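Local coordinates for protein dihydrolipoyl dehydrogenase (Elizabethkingia anophelis NUHP1, PDB 6UZI) that probably reoxidises protein-bound dihydrolipoyl groups, passing their electrons through its FAD cofactor to NAD(+), at residues G301-N306 with G320-G325; D307-N312 with E333-F338. All blocks are in the same frame, centred on the assembly; numbering follows the deposited sequence.

Contact 1 (G301-N306 with G320-G325). With FAD (flavin-adenine dinucleotide), chain E.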
loop_
_atom_site.group_PDB
_atom_site.type_symbol
_atom_site.label_atom_id
_atom_site.label_comp_id
_atom_site.label_asym_id
_atom_site.label_seq_id
_atom_site.Cartn_x
_atom_site.Cartn_y
_atom_site.Cartn_z
ATOM N N GLY A 301 -21.839 -9.644 -28.281
ATOM C CA GLY A 301 -22.509 -8.388 -28.032
ATOM C C GLY A 301 -21.600 -7.205 -27.820
ATOM O O GLY A 301 -22.079 -6.155 -27.381
ATOM N N ARG A 302 -20.312 -7.332 -28.133
ATOM C CA ARG A 302 -19.331 -6.268 -27.978
ATOM C C ARG A 302 -19.084 -5.558 -29.300
ATOM O O ARG A 302 -19.226 -6.137 -30.380
ATOM C CB ARG A 302 -17.999 -6.796 -27.430
ATOM C CG ARG A 302 -18.051 -7.409 -26.046
ATOM C CD ARG A 302 -16.809 -8.204 -25.719
ATOM N NE ARG A 302 -16.556 -9.214 -26.742
ATOM C CZ ARG A 302 -15.673 -10.197 -26.610
ATOM N NH1 ARG A 302 -14.925 -10.276 -25.514
ATOM N NH2 ARG A 302 -15.527 -11.095 -27.575
ATOM N N VAL A 303 -18.738 -4.277 -29.196
ATOM C CA VAL A 303 -18.358 -3.490 -30.360
ATOM C C VAL A 303 -17.038 -4.035 -30.887
ATOM O O VAL A 303 -16.038 -4.079 -30.156
ATOM C CB VAL A 303 -18.235 -2.000 -30.002
ATOM C CG1 VAL A 303 -17.931 -1.176 -31.237
ATOM C CG2 VAL A 303 -19.483 -1.489 -29.310
ATOM N N LYS A 304 -17.036 -4.483 -32.142
ATOM C CA LYS A 304 -15.798 -4.952 -32.754
ATOM C C LYS A 304 -14.837 -3.779 -32.925
ATOM O O LYS A 304 -15.234 -2.675 -33.314
ATOM C CB LYS A 304 -16.071 -5.610 -34.107
ATOM C CG LYS A 304 -16.494 -7.065 -34.051
ATOM C CD LYS A 304 -16.990 -7.537 -35.416
ATOM C CE LYS A 304 -16.211 -8.745 -35.927
ATOM N NZ LYS A 304 -16.878 -9.406 -37.096
ATOM N N THR A 305 -13.566 -4.019 -32.615
ATOM C CA THR A 305 -12.540 -2.993 -32.711
ATOM C C THR A 305 -11.291 -3.623 -33.301
ATOM O O THR A 305 -11.135 -4.846 -33.304
ATOM C CB THR A 305 -12.214 -2.364 -31.345
ATOM O OG1 THR A 305 -11.951 -3.398 -30.389
ATOM C CG2 THR A 305 -13.384 -1.548 -30.847
ATOM N N ASN A 306 -10.391 -2.778 -33.794
ATOM C CA ASN A 306 -9.128 -3.268 -34.310
ATOM C C ASN A 306 -7.997 -2.868 -33.359
ATOM O O ASN A 306 -8.232 -2.585 -32.177
ATOM C CB ASN A 306 -8.932 -2.739 -35.733
ATOM C CG ASN A 306 -8.891 -1.215 -35.798
ATOM O OD1 ASN A 306 -8.758 -0.529 -34.781
ATOM N ND2 ASN A 306 -9.000 -0.681 -37.007
ATOM N N GLY A 320 -13.508 0.552 -23.288
ATOM C CA GLY A 320 -14.077 0.185 -22.005
ATOM C C GLY A 320 -14.807 -1.148 -22.023
ATOM O O GLY A 320 -14.502 -2.047 -22.808
ATOM N N ASP A 321 -15.810 -1.257 -21.145
ATOM C CA ASP A 321 -16.531 -2.513 -20.975
ATOM C C ASP A 321 -17.314 -2.901 -22.219
ATOM O O ASP A 321 -17.712 -4.065 -22.351
ATOM C CB ASP A 321 -17.504 -2.427 -19.790
ATOM C CG ASP A 321 -16.814 -2.522 -18.429
ATOM O OD1 ASP A 321 -15.585 -2.330 -18.336
ATOM O OD2 ASP A 321 -17.518 -2.801 -17.437
ATOM N N VAL A 322 -17.525 -1.968 -23.152
ATOM C CA VAL A 322 -18.331 -2.288 -24.327
ATOM C C VAL A 322 -17.504 -2.975 -25.405
ATOM O O VAL A 322 -18.061 -3.414 -26.423
ATOM C CB VAL A 322 -19.018 -1.004 -24.842
ATOM C CG1 VAL A 322 -18.113 -0.223 -25.808
ATOM C CG2 VAL A 322 -20.397 -1.302 -25.425
ATOM N N VAL A 323 -16.194 -3.112 -25.196
ATOM C CA VAL A 323 -15.313 -3.795 -26.132
ATOM C C VAL A 323 -14.605 -4.933 -25.404
ATOM O O VAL A 323 -14.688 -5.075 -24.182
ATOM C CB VAL A 323 -14.280 -2.844 -26.774
ATOM C CG1 VAL A 323 -14.978 -1.734 -27.514
ATOM C CG2 VAL A 323 -13.330 -2.280 -25.723
ATOM N N LYS A 324 -13.858 -5.711 -26.183
ATOM C CA LYS A 324 -13.136 -6.864 -25.669
ATOM C C LYS A 324 -12.017 -6.444 -24.708
ATOM O O LYS A 324 -11.480 -5.328 -24.765
ATOM C CB LYS A 324 -12.557 -7.676 -26.827
ATOM C CG LYS A 324 -11.536 -6.902 -27.647
ATOM C CD LYS A 324 -10.951 -7.745 -28.751
ATOM C CE LYS A 324 -10.236 -6.890 -29.780
ATOM N NZ LYS A 324 -9.888 -7.682 -31.000
ATOM N N GLY A 325 -11.655 -7.375 -23.832
ATOM C CA GLY A 325 -10.628 -7.170 -22.830
ATOM C C GLY A 325 -11.211 -7.213 -21.424
ATOM O O GLY A 325 -12.420 -7.326 -21.218
HETATM P PA FAD E . -19.581 2.432 -17.522
HETATM O O1A FAD E . -18.932 2.806 -16.244
HETATM O O2A FAD E . -20.201 1.038 -17.371
HETATM O O5B FAD E . -20.794 3.434 -17.790
HETATM C C5B FAD E . -20.966 3.928 -19.129
HETATM C C4B FAD E . -22.032 4.991 -19.097
HETATM O O4B FAD E . -22.671 5.080 -20.383
HETATM C C3B FAD E . -23.157 4.794 -18.069
HETATM O O3B FAD E . -23.111 5.857 -17.127
HETATM C C2B FAD E . -24.449 4.875 -18.904
HETATM O O2B FAD E . -25.480 5.603 -18.243
HETATM C C1B FAD E . -23.970 5.577 -20.171
HETATM N N9A FAD E . -24.745 5.288 -21.367
HETATM C C8A FAD E . -25.003 4.053 -21.907
HETATM N N7A FAD E . -25.678 4.089 -23.028
HETATM C C5A FAD E . -25.887 5.447 -23.246
HETATM C C6A FAD E . -26.537 6.153 -24.270
HETATM N N6A FAD E . -27.087 5.575 -25.342
HETATM N N1A FAD E . -26.578 7.501 -24.175
HETATM C C2A FAD E . -25.999 8.088 -23.122
HETATM N N3A FAD E . -25.349 7.526 -22.099
HETATM C C4A FAD E . -25.324 6.191 -22.220
HETATM N N1 FAD E . -13.861 -2.120 -11.770
HETATM C C2 FAD E . -12.623 -1.907 -11.261
HETATM O O2 FAD E . -11.667 -1.649 -11.991
HETATM N N3 FAD E . -12.424 -1.961 -9.892
HETATM C C4 FAD E . -13.393 -2.218 -8.940
HETATM O O4 FAD E . -13.105 -2.231 -7.744
HETATM C C4X FAD E . -14.704 -2.439 -9.488
HETATM N N5 FAD E . -15.688 -2.655 -8.664
HETATM C C5X FAD E . -16.957 -2.807 -9.202
HETATM C C6 FAD E . -18.032 -2.981 -8.333
HETATM C C7 FAD E . -19.334 -3.072 -8.812
HETATM C C7M FAD E . -20.471 -3.239 -7.838
HETATM C C8 FAD E . -19.570 -2.992 -10.196
HETATM C C8M FAD E . -20.973 -3.022 -10.746
HETATM C C9 FAD E . -18.497 -2.841 -11.069
HETATM C C9A FAD E . -17.197 -2.743 -10.585
HETATM N N10 FAD E . -16.100 -2.529 -11.440
HETATM C C10 FAD E . -14.843 -2.367 -10.922
HETATM C "C1'" FAD E . -16.288 -2.438 -12.892
HETATM C "C2'" FAD E . -16.340 -0.996 -13.379
HETATM O "O2'" FAD E . -17.546 -0.357 -12.956
HETATM C "C3'" FAD E . -16.202 -0.915 -14.900
HETATM O "O3'" FAD E . -15.162 -1.781 -15.334
HETATM C "C4'" FAD E . -15.914 0.503 -15.392
HETATM O "O4'" FAD E . -16.907 1.373 -14.847
HETATM C "C5'" FAD E . -15.855 0.612 -16.901
HETATM O "O5'" FAD E . -16.703 1.726 -17.234
HETATM P P FAD E . -16.907 2.332 -18.731
HETATM O O1P FAD E . -16.381 3.705 -18.937
HETATM O O2P FAD E . -16.475 1.392 -19.837
HETATM O O3P FAD E . -18.506 2.338 -18.703
HETATM O O HOH W 1 -13.220 -7.174 -31.655
#
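The backbone N-H of Val303 donates to the carbonyl O of Val322 (N to O 3.0 Å), the one hydrogen bond between the two loops. Val303 CG2 rests against Val322 CG1 at 4.0 Å, and further along Thr305 CG2 meets Val323 CG1 at 3.7 Å, the two side chains crossing at about a right angle. Ala318 of strand 316-318 lines this apolar patch. Residues 320-325 leave that strand, which lies at the edge of the parallel sheet of the FAD-binding Rossmann-type domain, and the turn meets the cofactor: Asp321 N donates to FAD O2P at 3.0 Å, while FAD O3' donates to Asp321 OD1 at 3.1 Å. Ser154 holds the other carboxylate oxygen, OD2. At the exposed end, Lys324 CB lies 3.7 Å above one face of the Arg302 guanidinium, offset toward its rim, while Arg302 NE forms a salt bridge with Asp298. The Lys324 chain, extended beyond CG, runs past Thr305 in the opposite direction and carries CE to 3.9 Å from Thr305 OG1. One water joins Lys324 NZ and Thr305 N through weak hydrogen bonds.

Contact 2 (D307-N312 with E333-F338). With ZN (zinc ion), chain L.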
loop_
_atom_site.group_PDB
_atom_site.type_symbol
_atom_site.label_atom_id
_atom_site.label_comp_id
_atom_site.label_asym_id
_atom_site.label_seq_id
_atom_site.Cartn_x
_atom_site.Cartn_y
_atom_site.Cartn_z
ATOM N N ASP A 307 -6.777 -2.794 -33.890
ATOM C CA ASP A 307 -5.626 -2.449 -33.063
ATOM C C ASP A 307 -5.731 -1.040 -32.492
ATOM O O ASP A 307 -5.200 -0.772 -31.410
ATOM C CB ASP A 307 -4.342 -2.593 -33.876
ATOM C CG ASP A 307 -3.934 -4.034 -34.056
ATOM O OD1 ASP A 307 -4.548 -4.907 -33.401
ATOM O OD2 ASP A 307 -3.004 -4.296 -34.847
ATOM N N HIS A 308 -6.412 -0.133 -33.193
ATOM C CA HIS A 308 -6.549 1.249 -32.757
ATOM C C HIS A 308 -7.885 1.520 -32.081
ATOM O O HIS A 308 -8.312 2.677 -32.022
ATOM C CB HIS A 308 -6.362 2.199 -33.940
ATOM C CG HIS A 308 -5.045 2.046 -34.634
ATOM N ND1 HIS A 308 -4.810 1.066 -35.574
ATOM C CD2 HIS A 308 -3.893 2.749 -34.525
ATOM C CE1 HIS A 308 -3.570 1.173 -36.016
ATOM N NE2 HIS A 308 -2.993 2.186 -35.396
ATOM N N LEU A 309 -8.539 0.480 -31.555
ATOM C CA LEU A 309 -9.864 0.589 -30.941
ATOM C C LEU A 309 -10.882 1.214 -31.897
ATOM O O LEU A 309 -11.836 1.872 -31.470
ATOM C CB LEU A 309 -9.787 1.377 -29.632
ATOM C CG LEU A 309 -8.945 0.687 -28.558
ATOM C CD1 LEU A 309 -8.824 1.544 -27.309
ATOM C CD2 LEU A 309 -9.576 -0.643 -28.221
ATOM N N GLN A 310 -10.700 0.970 -33.192
ATOM C CA GLN A 310 -11.522 1.535 -34.251
ATOM C C GLN A 310 -12.587 0.530 -34.674
ATOM O O GLN A 310 -12.303 -0.667 -34.802
ATOM C CB GLN A 310 -10.643 1.892 -35.451
ATOM C CG GLN A 310 -11.110 3.048 -36.302
ATOM C CD GLN A 310 -10.164 3.289 -37.467
ATOM O OE1 GLN A 310 -9.214 2.532 -37.669
ATOM N NE2 GLN A 310 -10.405 4.354 -38.222
ATOM N N THR A 311 -13.810 1.016 -34.888
ATOM C CA THR A 311 -14.880 0.174 -35.413
ATOM C C THR A 311 -14.725 0.022 -36.923
ATOM O O THR A 311 -13.758 0.493 -37.529
ATOM C CB THR A 311 -16.255 0.753 -35.091
ATOM O OG1 THR A 311 -16.495 1.895 -35.919
ATOM C CG2 THR A 311 -16.329 1.182 -33.650
ATOM N N ASN A 312 -15.689 -0.651 -37.550
ATOM C CA ASN A 312 -15.663 -0.743 -39.006
ATOM C C ASN A 312 -15.956 0.607 -39.655
ATOM O O ASN A 312 -15.565 0.840 -40.805
ATOM C CB ASN A 312 -16.636 -1.812 -39.496
ATOM C CG ASN A 312 -18.021 -1.664 -38.912
ATOM O OD1 ASN A 312 -18.202 -1.213 -37.782
ATOM N ND2 ASN A 312 -19.017 -2.017 -39.705
ATOM N N GLU A 333 -10.131 3.603 -18.694
ATOM C CA GLU A 333 -9.402 4.865 -18.648
ATOM C C GLU A 333 -8.250 4.877 -19.650
ATOM O O GLU A 333 -8.071 5.846 -20.396
ATOM C CB GLU A 333 -8.901 5.105 -17.229
ATOM C CG GLU A 333 -9.938 5.671 -16.297
ATOM C CD GLU A 333 -9.470 5.712 -14.851
ATOM O OE1 GLU A 333 -8.496 5.005 -14.512
ATOM O OE2 GLU A 333 -10.052 6.486 -14.064
ATOM N N GLU A 334 -7.447 3.809 -19.671
ATOM C CA GLU A 334 -6.307 3.778 -20.580
ATOM C C GLU A 334 -6.763 3.781 -22.033
ATOM O O GLU A 334 -6.169 4.464 -22.880
ATOM C CB GLU A 334 -5.432 2.561 -20.298
ATOM C CG GLU A 334 -4.111 2.559 -21.076
ATOM C CD GLU A 334 -3.152 1.483 -20.591
ATOM O OE1 GLU A 334 -3.519 0.747 -19.646
ATOM O OE2 GLU A 334 -2.031 1.385 -21.139
ATOM N N GLU A 335 -7.814 3.020 -22.342
ATOM C CA GLU A 335 -8.306 2.979 -23.711
ATOM C C GLU A 335 -8.876 4.325 -24.138
ATOM O O GLU A 335 -8.760 4.702 -25.312
ATOM C CB GLU A 335 -9.330 1.858 -23.845
ATOM C CG GLU A 335 -8.684 0.479 -23.776
ATOM C CD GLU A 335 -9.650 -0.649 -24.056
ATOM O OE1 GLU A 335 -10.855 -0.477 -23.776
ATOM O OE2 GLU A 335 -9.211 -1.700 -24.575
ATOM N N GLY A 336 -9.464 5.076 -23.203
ATOM C CA GLY A 336 -9.919 6.420 -23.529
ATOM C C GLY A 336 -8.775 7.352 -23.884
ATOM O O GLY A 336 -8.844 8.082 -24.878
ATOM N N VAL A 337 -7.695 7.317 -23.094
ATOM C CA VAL A 337 -6.508 8.107 -23.414
ATOM C C VAL A 337 -5.900 7.648 -24.732
ATOM O O VAL A 337 -5.384 8.455 -25.515
ATOM C CB VAL A 337 -5.482 8.025 -22.269
ATOM C CG1 VAL A 337 -4.217 8.768 -22.646
ATOM C CG2 VAL A 337 -6.074 8.589 -20.994
ATOM N N PHE A 338 -5.961 6.343 -24.999
ATOM C CA PHE A 338 -5.422 5.805 -26.241
ATOM C C PHE A 338 -6.148 6.389 -27.447
ATOM O O PHE A 338 -5.513 6.845 -28.407
ATOM C CB PHE A 338 -5.519 4.276 -26.232
ATOM C CG PHE A 338 -5.001 3.621 -27.485
ATOM C CD1 PHE A 338 -3.690 3.175 -27.557
ATOM C CD2 PHE A 338 -5.825 3.445 -28.593
ATOM C CE1 PHE A 338 -3.205 2.570 -28.714
ATOM C CE2 PHE A 338 -5.345 2.844 -29.748
ATOM C CZ PHE A 338 -4.038 2.405 -29.809
HETATM ZN ZN ZN L . -8.920 6.161 -12.179
#
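No backbone hydrogen bond joins loop 307-312 to helix 333-338; the main chains stay well apart, with Leu309 CA 7.8 Å from Glu335 CA, and side chains fill the interval. The Leu309 side chain is directed toward the helix. Its CD1 lies 3.5 Å from Glu335 CB and also touches CG, and the two side chains cross at about a right angle. The same methyl reaches Phe338 CD2 at 3.8 Å, approaching the ring obliquely. In Phe338, CG is anti to the backbone N (chi1 179°), and the ring presents its edge to the backbone of His308, with CE2 3.6 Å from His308 CA. Pro348 and Val350 also pack against this phenylalanine. Glu333 takes no part in the packing but binds the zinc ion mainly through OE2, 2.2 Å from the metal, with OE1 farther off at 2.6 Å; His453 and Glu458 of the second subunit bind the same ion. No hydrogen bond crosses the contact, which is held by packing, largely of carbon on carbon. The buried carboxylate of Glu335 is met outside it by Lys331 and Gly320 N at OE1 and by Tyr352 at OE2, which would be expected to favour its ionised form.

Overall arrangement
Contacts 1 and 2 interlock along the chain: residues 301-306 and 307-312 follow one another in the loop before strand 316-318, while 320-325 and 333-338 come after it, in the following loop and on helix 329-343. Their centres lie 9 Å apart, on the same side of the chain's centre. They touch directly, through packing of Val303 against Thr311 and of Thr305 against Gln310. Strand 316-318, an outermost strand of the parallel sheet in the FAD domain, thus has its incoming loop packed against both the turn and the helix that follow. The segments flanking this one strand thereby connect the cofactor pocket with the subunit interface.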